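Poly(Beta-D-mannuronate) lyase (PDB 7O79) probably cleaves poly(beta-D-mannuronate), the mannuronate polymer of alginate, as a polysaccharide lyase of family 6 built on a parallel beta-helix. Local coordinates at residues Pro71-Glu76 with Asp96-Glu101; Asn126-Tyr131 with Tyr153-Tyr158; Phe175-Tyr180 with Phe193-Asn198. All coordinates share one frame; numbering follows the deposited sequence.

Contacts 1 and 2 repeat one theme, parallel strands of successive coils of the beta-helix in register, and they adjoin directly: strands 99-106 and 128-135 are neighbours, so Leu100 N of contact 1 lies 2.9 Å from Leu128 O of contact 2. Both are partly buried, with apolar side chains on the inner face and mostly polar ones on the outer. Contact 1 sets a lysine and two glutamates on that outer face, contact 2 a pair of glutamine amides, with two tyrosines just beyond the strands and a buried asparagine pair before them. Contact 3 is wholly buried and purely apolar. It spans the interior, joining strand 194-201, next to strand 155-162 of contact 2, to strand 175-177 of the other parallel sheet.

Contact 1: Pro71-Glu76 with Asp96-Glu101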
loop_
_atom_site.group_PDB
_atom_site.type_symbol
_atom_site.label_atom_id
_atom_site.label_comp_id
_atom_site.label_asym_id
_atom_site.label_seq_id
_atom_site.Cartn_x
_atom_site.Cartn_y
_atom_site.Cartn_z
ATOM N N PRO A 71 -10.269 -17.917 -14.498
ATOM C CA PRO A 71 -8.961 -17.370 -14.882
ATOM C C PRO A 71 -8.946 -16.814 -16.299
ATOM O O PRO A 71 -9.799 -17.123 -17.135
ATOM C CB PRO A 71 -8.017 -18.571 -14.756
ATOM C CG PRO A 71 -8.895 -19.757 -15.007
ATOM C CD PRO A 71 -10.237 -19.389 -14.385
ATOM N N TYR A 72 -7.938 -15.966 -16.539
ATOM C CA TYR A 72 -7.631 -15.399 -17.864
ATOM C C TYR A 72 -8.764 -14.541 -18.413
ATOM O O TYR A 72 -9.089 -14.605 -19.603
ATOM C CB TYR A 72 -7.243 -16.485 -18.872
ATOM C CG TYR A 72 -6.412 -17.588 -18.277
ATOM C CD1 TYR A 72 -5.152 -17.314 -17.739
ATOM C CD2 TYR A 72 -6.867 -18.896 -18.260
ATOM C CE1 TYR A 72 -4.377 -18.320 -17.188
ATOM C CE2 TYR A 72 -6.098 -19.914 -17.716
ATOM C CZ TYR A 72 -4.850 -19.614 -17.185
ATOM O OH TYR A 72 -4.088 -20.619 -16.646
ATOM N N LEU A 73 -9.327 -13.688 -17.558
ATOM C CA LEU A 73 -10.390 -12.774 -17.939
ATOM C C LEU A 73 -9.912 -11.334 -17.830
ATOM O O LEU A 73 -9.233 -10.964 -16.869
ATOM C CB LEU A 73 -11.632 -12.977 -17.067
ATOM C CG LEU A 73 -12.237 -14.381 -17.094
ATOM C CD1 LEU A 73 -13.495 -14.433 -16.246
ATOM C CD2 LEU A 73 -12.531 -14.775 -18.541
ATOM N N VAL A 74 -10.284 -10.524 -18.815
ATOM C CA VAL A 74 -9.867 -9.136 -18.908
ATOM C C VAL A 74 -11.113 -8.266 -18.920
ATOM O O VAL A 74 -12.087 -8.571 -19.616
ATOM C CB VAL A 74 -9.023 -8.887 -20.177
ATOM C CG1 VAL A 74 -8.599 -7.418 -20.274
ATOM C CG2 VAL A 74 -7.820 -9.835 -20.223
ATOM N N VAL A 75 -11.074 -7.171 -18.162
ATOM C CA VAL A 75 -12.145 -6.187 -18.139
ATOM C C VAL A 75 -11.525 -4.837 -18.449
ATOM O O VAL A 75 -10.515 -4.470 -17.841
ATOM C CB VAL A 75 -12.880 -6.161 -16.785
ATOM C CG1 VAL A 75 -13.768 -4.929 -16.687
ATOM C CG2 VAL A 75 -13.700 -7.444 -16.594
ATOM N N GLU A 76 -12.106 -4.112 -19.411
ATOM C CA GLU A 76 -11.535 -2.851 -19.866
ATOM C C GLU A 76 -12.598 -1.773 -19.993
ATOM O O GLU A 76 -13.712 -2.042 -20.445
ATOM C CB GLU A 76 -10.855 -3.007 -21.222
ATOM C CG GLU A 76 -9.956 -4.199 -21.319
ATOM C CD GLU A 76 -8.929 -4.043 -22.405
ATOM O OE1 GLU A 76 -7.735 -3.881 -22.079
ATOM O OE2 GLU A 76 -9.324 -4.082 -23.591
ATOM N N ASP A 96 -7.362 -16.380 -10.947
ATOM C CA ASP A 96 -5.956 -16.162 -11.268
ATOM C C ASP A 96 -5.783 -15.576 -12.660
ATOM O O ASP A 96 -6.578 -15.830 -13.563
ATOM C CB ASP A 96 -5.111 -17.445 -11.189
ATOM C CG ASP A 96 -5.331 -18.232 -9.911
ATOM O OD1 ASP A 96 -5.567 -17.619 -8.841
ATOM O OD2 ASP A 96 -5.188 -19.468 -9.974
ATOM N N TYR A 97 -4.727 -14.772 -12.810
ATOM C CA TYR A 97 -4.312 -14.251 -14.111
ATOM C C TYR A 97 -5.435 -13.485 -14.804
ATOM O O TYR A 97 -5.650 -13.625 -16.010
ATOM C CB TYR A 97 -3.781 -15.377 -15.009
ATOM C CG TYR A 97 -2.335 -15.725 -14.724
ATOM C CD1 TYR A 97 -1.311 -14.882 -15.145
ATOM C CD2 TYR A 97 -1.992 -16.895 -14.050
ATOM C CE1 TYR A 97 0.018 -15.186 -14.895
ATOM C CE2 TYR A 97 -0.669 -17.212 -13.792
ATOM C CZ TYR A 97 0.334 -16.351 -14.233
ATOM O OH TYR A 97 1.664 -16.629 -13.994
ATOM N N CYS A 98 -6.171 -12.684 -14.043
ATOM C CA CYS A 98 -7.122 -11.754 -14.641
ATOM C C CYS A 98 -6.534 -10.347 -14.661
ATOM O O CYS A 98 -5.539 -10.058 -13.992
ATOM C CB CYS A 98 -8.458 -11.773 -13.895
ATOM S SG CYS A 98 -9.279 -13.382 -13.956
ATOM N N LYS A 99 -7.161 -9.470 -15.451
ATOM C CA LYS A 99 -6.672 -8.113 -15.615
ATOM C C LYS A 99 -7.822 -7.126 -15.662
ATOM O O LYS A 99 -8.797 -7.336 -16.385
ATOM C CB LYS A 99 -5.820 -7.970 -16.889
ATOM C CG LYS A 99 -5.239 -6.547 -17.060
ATOM C CD LYS A 99 -4.189 -6.473 -18.181
ATOM C CE LYS A 99 -4.628 -7.232 -19.427
ATOM N NZ LYS A 99 -4.228 -6.556 -20.697
ATOM N N LEU A 100 -7.686 -6.036 -14.915
ATOM C CA LEU A 100 -8.569 -4.883 -15.018
ATOM C C LEU A 100 -7.759 -3.722 -15.570
ATOM O O LEU A 100 -6.679 -3.423 -15.055
ATOM C CB LEU A 100 -9.149 -4.491 -13.657
ATOM C CG LEU A 100 -9.996 -3.207 -13.674
ATOM C CD1 LEU A 100 -11.291 -3.495 -14.416
ATOM C CD2 LEU A 100 -10.289 -2.685 -12.276
ATOM N N GLU A 101 -8.264 -3.067 -16.610
ATOM C CA GLU A 101 -7.557 -1.885 -17.067
ATOM C C GLU A 101 -8.527 -0.879 -17.654
ATOM O O GLU A 101 -9.653 -1.213 -18.024
ATOM C CB GLU A 101 -6.417 -2.236 -18.038
ATOM C CG GLU A 101 -6.731 -3.127 -19.194
ATOM C CD GLU A 101 -5.463 -3.407 -20.020
ATOM O OE1 GLU A 101 -5.506 -4.254 -20.922
ATOM O OE2 GLU A 101 -4.422 -2.747 -19.783
#
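Val75 and Leu100 meet on the buried face of this strand pair, where Val75 CG1 lies 3.7 Å from Leu100 CD1. Leu100 CG stands anti to the backbone N (chi1 175°), and its CD1 also packs against the carbonyl O of Val75. On the same inner side, Leu73 CB rests on the sulfur of Cys98, and Leu73 N gives that sulfur a weak hydrogen bond. Phe68 and Phe93, from other strands of the coils, cover this apolar row. Between the two strands runs a parallel ladder: Lys99 N donates to Leu73 O, Val75 N to Lys99 O and Glu101 N to Val75 O, each at 2.9 Å. Before the strands, Tyr72 lays CD1 at 3.6 Å from Tyr97 CB, the two side chains crossing at a slant, and Tyr72 N donates to Asp96 O at 3.3 Å. On the outer face a bend at chi3 (44°) lays Lys99 CE beside both methyls of Val74; from there NZ forms a 2.6 Å salt bridge with Glu101 OE1, meeting it from above the carboxylate plane. Glu76 OE1 lies 2.5 Å from that same Glu101 oxygen, a very close approach of two acids; Glu101 OE2 is held by Gln130. Stacked in register with strand axes 4.8 Å apart, the segments form the coil-on-coil ladder of a right-handed parallel beta-helix, the fold of pectate-lyase-like enzymes.

Contact 2: Asn126-Tyr131 with Tyr153-Tyr158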
loop_
_atom_site.group_PDB
_atom_site.type_symbol
_atom_site.label_atom_id
_atom_site.label_comp_id
_atom_site.label_asym_id
_atom_site.label_seq_id
_atom_site.Cartn_x
_atom_site.Cartn_y
_atom_site.Cartn_z
ATOM N N ASN A 126 -1.658 -13.848 -9.260
ATOM C CA ASN A 126 -1.122 -13.345 -10.524
ATOM C C ASN A 126 -2.094 -12.424 -11.265
ATOM O O ASN A 126 -2.139 -12.409 -12.492
ATOM C CB ASN A 126 -0.671 -14.506 -11.415
ATOM C CG ASN A 126 0.230 -15.467 -10.683
ATOM O OD1 ASN A 126 -0.230 -16.351 -9.962
ATOM N ND2 ASN A 126 1.526 -15.271 -10.827
ATOM N N ASN A 127 -2.847 -11.621 -10.529
ATOM C CA ASN A 127 -3.753 -10.670 -11.154
ATOM C C ASN A 127 -3.089 -9.303 -11.357
ATOM O O ASN A 127 -2.128 -8.933 -10.676
ATOM C CB ASN A 127 -5.036 -10.530 -10.331
ATOM C CG ASN A 127 -5.768 -11.864 -10.151
ATOM O OD1 ASN A 127 -6.403 -12.362 -11.086
ATOM N ND2 ASN A 127 -5.683 -12.443 -8.950
ATOM N N LEU A 128 -3.626 -8.547 -12.314
ATOM C CA LEU A 128 -3.060 -7.269 -12.726
ATOM C C LEU A 128 -4.142 -6.205 -12.828
ATOM O O LEU A 128 -5.192 -6.442 -13.430
ATOM C CB LEU A 128 -2.340 -7.410 -14.069
ATOM C CG LEU A 128 -1.739 -6.138 -14.673
ATOM C CD1 LEU A 128 -0.755 -5.461 -13.735
ATOM C CD2 LEU A 128 -1.043 -6.507 -15.971
ATOM N N MET A 129 -3.896 -5.051 -12.208
ATOM C CA MET A 129 -4.699 -3.841 -12.386
ATOM C C MET A 129 -3.789 -2.723 -12.854
ATOM O O MET A 129 -2.814 -2.410 -12.170
ATOM C CB MET A 129 -5.375 -3.379 -11.088
ATOM C CG MET A 129 -6.516 -2.393 -11.311
ATOM S SD MET A 129 -7.558 -2.053 -9.849
ATOM C CE MET A 129 -6.381 -1.296 -8.711
ATOM N N GLN A 130 -4.127 -2.084 -13.978
ATOM C CA GLN A 130 -3.278 -1.016 -14.476
ATOM C C GLN A 130 -4.107 -0.014 -15.271
ATOM O O GLN A 130 -5.141 -0.361 -15.842
ATOM C CB GLN A 130 -2.122 -1.566 -15.322
ATOM C CG GLN A 130 -2.556 -2.318 -16.580
ATOM C CD GLN A 130 -1.364 -2.812 -17.392
ATOM O OE1 GLN A 130 -0.270 -3.009 -16.855
ATOM N NE2 GLN A 130 -1.575 -3.017 -18.692
ATOM N N TYR A 131 -3.647 1.236 -15.281
ATOM C CA TYR A 131 -4.355 2.351 -15.928
ATOM C C TYR A 131 -5.800 2.461 -15.460
ATOM O O TYR A 131 -6.729 2.638 -16.249
ATOM C CB TYR A 131 -4.282 2.244 -17.444
ATOM C CG TYR A 131 -2.857 2.248 -17.916
ATOM C CD1 TYR A 131 -2.118 3.431 -17.920
ATOM C CD2 TYR A 131 -2.230 1.078 -18.318
ATOM C CE1 TYR A 131 -0.795 3.455 -18.342
ATOM C CE2 TYR A 131 -0.909 1.100 -18.739
ATOM C CZ TYR A 131 -0.205 2.294 -18.746
ATOM O OH TYR A 131 1.107 2.321 -19.162
ATOM N N TYR A 153 1.301 -12.586 -5.776
ATOM C CA TYR A 153 1.804 -12.100 -7.076
ATOM C C TYR A 153 0.799 -11.216 -7.813
ATOM O O TYR A 153 0.724 -11.222 -9.040
ATOM C CB TYR A 153 2.268 -13.251 -7.983
ATOM C CG TYR A 153 3.504 -13.944 -7.449
ATOM C CD1 TYR A 153 4.770 -13.418 -7.702
ATOM C CD2 TYR A 153 3.414 -15.114 -6.710
ATOM C CE1 TYR A 153 5.918 -14.032 -7.198
ATOM C CE2 TYR A 153 4.544 -15.739 -6.217
ATOM C CZ TYR A 153 5.782 -15.202 -6.465
ATOM O OH TYR A 153 6.893 -15.827 -5.967
ATOM N N ASN A 154 0.014 -10.451 -7.078
ATOM C CA ASN A 154 -0.852 -9.455 -7.683
ATOM C C ASN A 154 -0.094 -8.140 -7.839
ATOM O O ASN A 154 0.812 -7.827 -7.060
ATOM C CB ASN A 154 -2.112 -9.276 -6.839
ATOM C CG ASN A 154 -2.915 -10.567 -6.722
ATOM O OD1 ASN A 154 -3.219 -11.202 -7.736
ATOM N ND2 ASN A 154 -3.278 -10.954 -5.488
ATOM N N THR A 155 -0.444 -7.392 -8.880
ATOM C CA THR A 155 0.300 -6.201 -9.275
ATOM C C THR A 155 -0.696 -5.089 -9.558
ATOM O O THR A 155 -1.698 -5.316 -10.242
ATOM C CB THR A 155 1.173 -6.486 -10.517
ATOM O OG1 THR A 155 2.195 -7.427 -10.170
ATOM C CG2 THR A 155 1.857 -5.206 -11.030
ATOM N N VAL A 156 -0.433 -3.900 -9.015
ATOM C CA VAL A 156 -1.212 -2.702 -9.291
ATOM C C VAL A 156 -0.221 -1.648 -9.783
ATOM O O VAL A 156 0.691 -1.266 -9.040
ATOM C CB VAL A 156 -1.958 -2.203 -8.037
ATOM C CG1 VAL A 156 -2.608 -0.833 -8.298
ATOM C CG2 VAL A 156 -2.966 -3.246 -7.529
ATOM N N GLN A 157 -0.369 -1.201 -11.034
ATOM C CA GLN A 157 0.606 -0.279 -11.600
ATOM C C GLN A 157 -0.072 0.751 -12.490
ATOM O O GLN A 157 -1.126 0.490 -13.070
ATOM C CB GLN A 157 1.710 -1.034 -12.372
ATOM C CG GLN A 157 1.216 -1.849 -13.540
ATOM C CD GLN A 157 2.343 -2.623 -14.210
ATOM O OE1 GLN A 157 3.466 -2.645 -13.720
ATOM N NE2 GLN A 157 2.038 -3.275 -15.330
ATOM N N TYR A 158 0.553 1.932 -12.588
ATOM C CA TYR A 158 0.063 3.014 -13.444
ATOM C C TYR A 158 -1.379 3.370 -13.142
ATOM O O TYR A 158 -2.141 3.753 -14.037
ATOM C CB TYR A 158 0.221 2.692 -14.936
ATOM C CG TYR A 158 1.578 2.162 -15.323
ATOM C CD1 TYR A 158 2.708 2.947 -15.177
ATOM C CD2 TYR A 158 1.722 0.907 -15.890
ATOM C CE1 TYR A 158 3.958 2.474 -15.544
ATOM C CE2 TYR A 158 2.966 0.426 -16.266
ATOM C CZ TYR A 158 4.073 1.210 -16.089
ATOM O OH TYR A 158 5.314 0.739 -16.466
HETATM O O HOH W 1 0.886 -9.788 -11.339
#
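Asn154 OD1 is gripped twice by Asn127: the backbone N reaches it at 2.8 Å in the plane of the carbonyl, and ND2 at 3.0 Å from a position tilted out of that plane. The two amides run alongside each other in the same direction, with planes 22° apart. Both CG atoms stand anti to their own carbonyl carbons, starting the two side chains off alike. Asn127 OD1 accepts from Cys98 N, and Asn154 ND2 donates to Gly124 O and Asn146 OD1, so the asparagines link successive coils. An alanine in place of Asn154 would probably leave Asn127 N and ND2 without their shared acceptor and Gly124 O without its amide donor. A water beside this turn donates to Tyr153 O and Asn127 O and accepts from Thr155 OG1. Along the strands, Met129 N donates to Thr155 O and Gln157 N to Met129 O. Inward, Met129 CE touches Val156 CG1 at 3.8 Å. Outward, Gln157 NE2 donates to Gln130 OE1 at 2.8 Å, the amides nearly coplanar. At the far end Tyr158 CB sits over a face of the Tyr131 ring, 3.8 Å from its centroid, while the rings, planes 16° apart, are displaced until little of one lies over the other. Strand 128-135 lies between strands 99-106 and 155-162, with strand 194-201 next to 155-162 across the sheet, while Val120 and Phe122 of strand 118-122 pack against the inner side chains.

Contact 3: Phe175-Tyr180 with Phe193-Asn198; sequences FRIWGY and FTIKNN
Phe175 turns one ring face to Ile195, whose CD1 methyl makes a CH-pi contact 3.9 Å from the ring centroid, 28° off the normal. The side chains run antiparallel past one another, and Ile195 CG1 also sits over this face, nearer the rim, 3.8 Å from Phe175 CD2. That same CD2 approaches Phe193 CE1 at 4.1 Å, the phenylalanine side chains crossing at about a right angle. Two residues on, Ile177 grips Phe193 with two of its branches. Its CD1 makes a CH-pi contact over the centre of the ring, 3.6 Å from the centroid and just 8° off the normal, and its CG2 presses on Phe193 CB at 3.5 Å. Phe193 CG stands anti to the backbone N (chi1 -162°), which starts the ring off toward the methyls of Ile177. The four side chains thus interlock without a polar atom among them. They occupy part of the interior of the beta-helix between strand 175-177 on one side and, on another, strand 194-201, which Phe193 immediately precedes. Val156 of strand 155-162 packs against both phenylalanines, Val144 and Asn146 of strand 144-146 add to the surround, and Ile211 and Leu213 of strand 209-214 continue the core into the next coil.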
loop_
_atom_site.group_PDB
_atom_site.type_symbol
_atom_site.label_atom_id
_atom_site.label_comp_id
_atom_site.label_asym_id
_atom_site.label_seq_id
_atom_site.Cartn_x
_atom_site.Cartn_y
_atom_site.Cartn_z
ATOM N N PHE A 175 -3.966 1.168 0.323
ATOM C CA PHE A 175 -3.590 -0.227 0.108
ATOM C C PHE A 175 -3.392 -0.893 1.464
ATOM O O PHE A 175 -2.678 -0.351 2.312
ATOM C CB PHE A 175 -2.273 -0.341 -0.682
ATOM C CG PHE A 175 -2.384 -0.048 -2.164
ATOM C CD1 PHE A 175 -2.307 1.255 -2.641
ATOM C CD2 PHE A 175 -2.480 -1.090 -3.081
ATOM C CE1 PHE A 175 -2.376 1.524 -4.022
ATOM C CE2 PHE A 175 -2.533 -0.840 -4.467
ATOM C CZ PHE A 175 -2.474 0.470 -4.930
ATOM N N ARG A 176 -3.994 -2.066 1.668
ATOM C CA ARG A 176 -3.691 -2.908 2.824
ATOM C C ARG A 176 -3.389 -4.321 2.324
ATOM O O ARG A 176 -4.263 -4.974 1.749
ATOM C CB ARG A 176 -4.840 -2.902 3.844
ATOM C CG ARG A 176 -4.565 -3.777 5.074
ATOM C CD ARG A 176 -5.696 -3.751 6.135
ATOM N NE ARG A 176 -6.926 -4.381 5.662
ATOM C CZ ARG A 176 -8.136 -4.122 6.148
ATOM N NH1 ARG A 176 -8.285 -3.269 7.157
ATOM N NH2 ARG A 176 -9.194 -4.747 5.648
ATOM N N ILE A 177 -2.150 -4.785 2.529
ATOM C CA ILE A 177 -1.657 -6.030 1.934
ATOM C C ILE A 177 -1.492 -7.083 3.023
ATOM O O ILE A 177 -0.456 -7.157 3.695
ATOM C CB ILE A 177 -0.341 -5.839 1.168
ATOM C CG1 ILE A 177 -0.387 -4.567 0.314
ATOM C CG2 ILE A 177 -0.012 -7.113 0.361
ATOM C CD1 ILE A 177 -1.495 -4.599 -0.735
ATOM N N TRP A 178 -2.484 -7.960 3.141
ATOM C CA TRP A 178 -2.354 -9.139 3.978
ATOM C C TRP A 178 -1.673 -10.254 3.193
ATOM O O TRP A 178 -1.481 -10.164 1.972
ATOM C CB TRP A 178 -3.723 -9.625 4.448
ATOM C CG TRP A 178 -4.425 -8.734 5.445
ATOM C CD1 TRP A 178 -3.857 -7.950 6.415
ATOM C CD2 TRP A 178 -5.838 -8.574 5.572
ATOM N NE1 TRP A 178 -4.843 -7.294 7.138
ATOM C CE2 TRP A 178 -6.068 -7.668 6.641
ATOM C CE3 TRP A 178 -6.942 -9.118 4.891
ATOM C CZ2 TRP A 178 -7.356 -7.287 7.037
ATOM C CZ3 TRP A 178 -8.227 -8.736 5.288
ATOM C CH2 TRP A 178 -8.420 -7.827 6.353
ATOM N N GLY A 179 -1.340 -11.328 3.906
ATOM C CA GLY A 179 -0.712 -12.496 3.345
ATOM C C GLY A 179 0.321 -13.043 4.294
ATOM O O GLY A 179 0.435 -12.605 5.436
ATOM N N TYR A 180 1.059 -14.049 3.826
ATOM C CA TYR A 180 2.096 -14.654 4.653
ATOM C C TYR A 180 3.081 -13.592 5.111
ATOM O O TYR A 180 3.605 -12.830 4.298
ATOM C CB TYR A 180 2.824 -15.751 3.878
ATOM C CG TYR A 180 3.946 -16.409 4.639
ATOM C CD1 TYR A 180 5.206 -15.816 4.719
ATOM C CD2 TYR A 180 3.755 -17.623 5.281
ATOM C CE1 TYR A 180 6.246 -16.412 5.412
ATOM C CE2 TYR A 180 4.793 -18.232 5.980
ATOM C CZ TYR A 180 6.027 -17.619 6.047
ATOM O OH TYR A 180 7.053 -18.221 6.737
ATOM N N PHE A 193 3.125 -8.870 -3.376
ATOM C CA PHE A 193 2.256 -7.861 -3.977
ATOM C C PHE A 193 3.108 -6.712 -4.500
ATOM O O PHE A 193 4.056 -6.281 -3.842
ATOM C CB PHE A 193 1.245 -7.349 -2.946
ATOM C CG PHE A 193 0.043 -6.650 -3.532
ATOM C CD1 PHE A 193 0.122 -5.328 -3.975
ATOM C CD2 PHE A 193 -1.180 -7.306 -3.610
ATOM C CE1 PHE A 193 -1.004 -4.681 -4.500
ATOM C CE2 PHE A 193 -2.294 -6.678 -4.150
ATOM C CZ PHE A 193 -2.216 -5.367 -4.590
ATOM N N THR A 194 2.778 -6.224 -5.684
ATOM C CA THR A 194 3.546 -5.149 -6.304
ATOM C C THR A 194 2.671 -3.910 -6.414
ATOM O O THR A 194 1.602 -3.954 -7.042
ATOM C CB THR A 194 4.066 -5.566 -7.678
ATOM O OG1 THR A 194 5.072 -6.569 -7.515
ATOM C CG2 THR A 194 4.662 -4.351 -8.420
ATOM N N ILE A 195 3.124 -2.816 -5.807
ATOM C CA ILE A 195 2.513 -1.499 -5.948
ATOM C C ILE A 195 3.536 -0.651 -6.693
ATOM O O ILE A 195 4.535 -0.226 -6.103
ATOM C CB ILE A 195 2.182 -0.875 -4.586
ATOM C CG1 ILE A 195 1.211 -1.757 -3.775
ATOM C CG2 ILE A 195 1.649 0.547 -4.779
ATOM C CD1 ILE A 195 0.989 -1.213 -2.323
ATOM N N LYS A 196 3.314 -0.395 -7.983
ATOM C CA LYS A 196 4.392 0.122 -8.820
ATOM C C LYS A 196 3.903 1.237 -9.732
ATOM O O LYS A 196 2.839 1.127 -10.339
ATOM C CB LYS A 196 5.012 -1.005 -9.654
ATOM C CG LYS A 196 6.135 -0.577 -10.633
ATOM C CD LYS A 196 6.559 -1.795 -11.479
ATOM C CE LYS A 196 7.195 -1.402 -12.820
ATOM N NZ LYS A 196 6.138 -1.289 -13.895
ATOM N N ASN A 197 4.688 2.320 -9.804
ATOM C CA ASN A 197 4.448 3.422 -10.740
ATOM C C ASN A 197 3.012 3.918 -10.660
ATOM O O ASN A 197 2.363 4.152 -11.678
ATOM C CB ASN A 197 4.788 3.036 -12.192
ATOM C CG ASN A 197 6.240 2.673 -12.385
ATOM O OD1 ASN A 197 7.118 3.199 -11.709
ATOM N ND2 ASN A 197 6.509 1.802 -13.346
ATOM N N ASN A 198 2.509 4.102 -9.437
ATOM C CA ASN A 198 1.208 4.731 -9.256
ATOM C C ASN A 198 1.381 6.175 -8.786
ATOM O O ASN A 198 2.406 6.545 -8.202
ATOM C CB ASN A 198 0.354 3.965 -8.242
ATOM C CG ASN A 198 0.146 2.527 -8.633
ATOM O OD1 ASN A 198 -0.596 2.227 -9.568
ATOM N ND2 ASN A 198 0.860 1.627 -7.959
#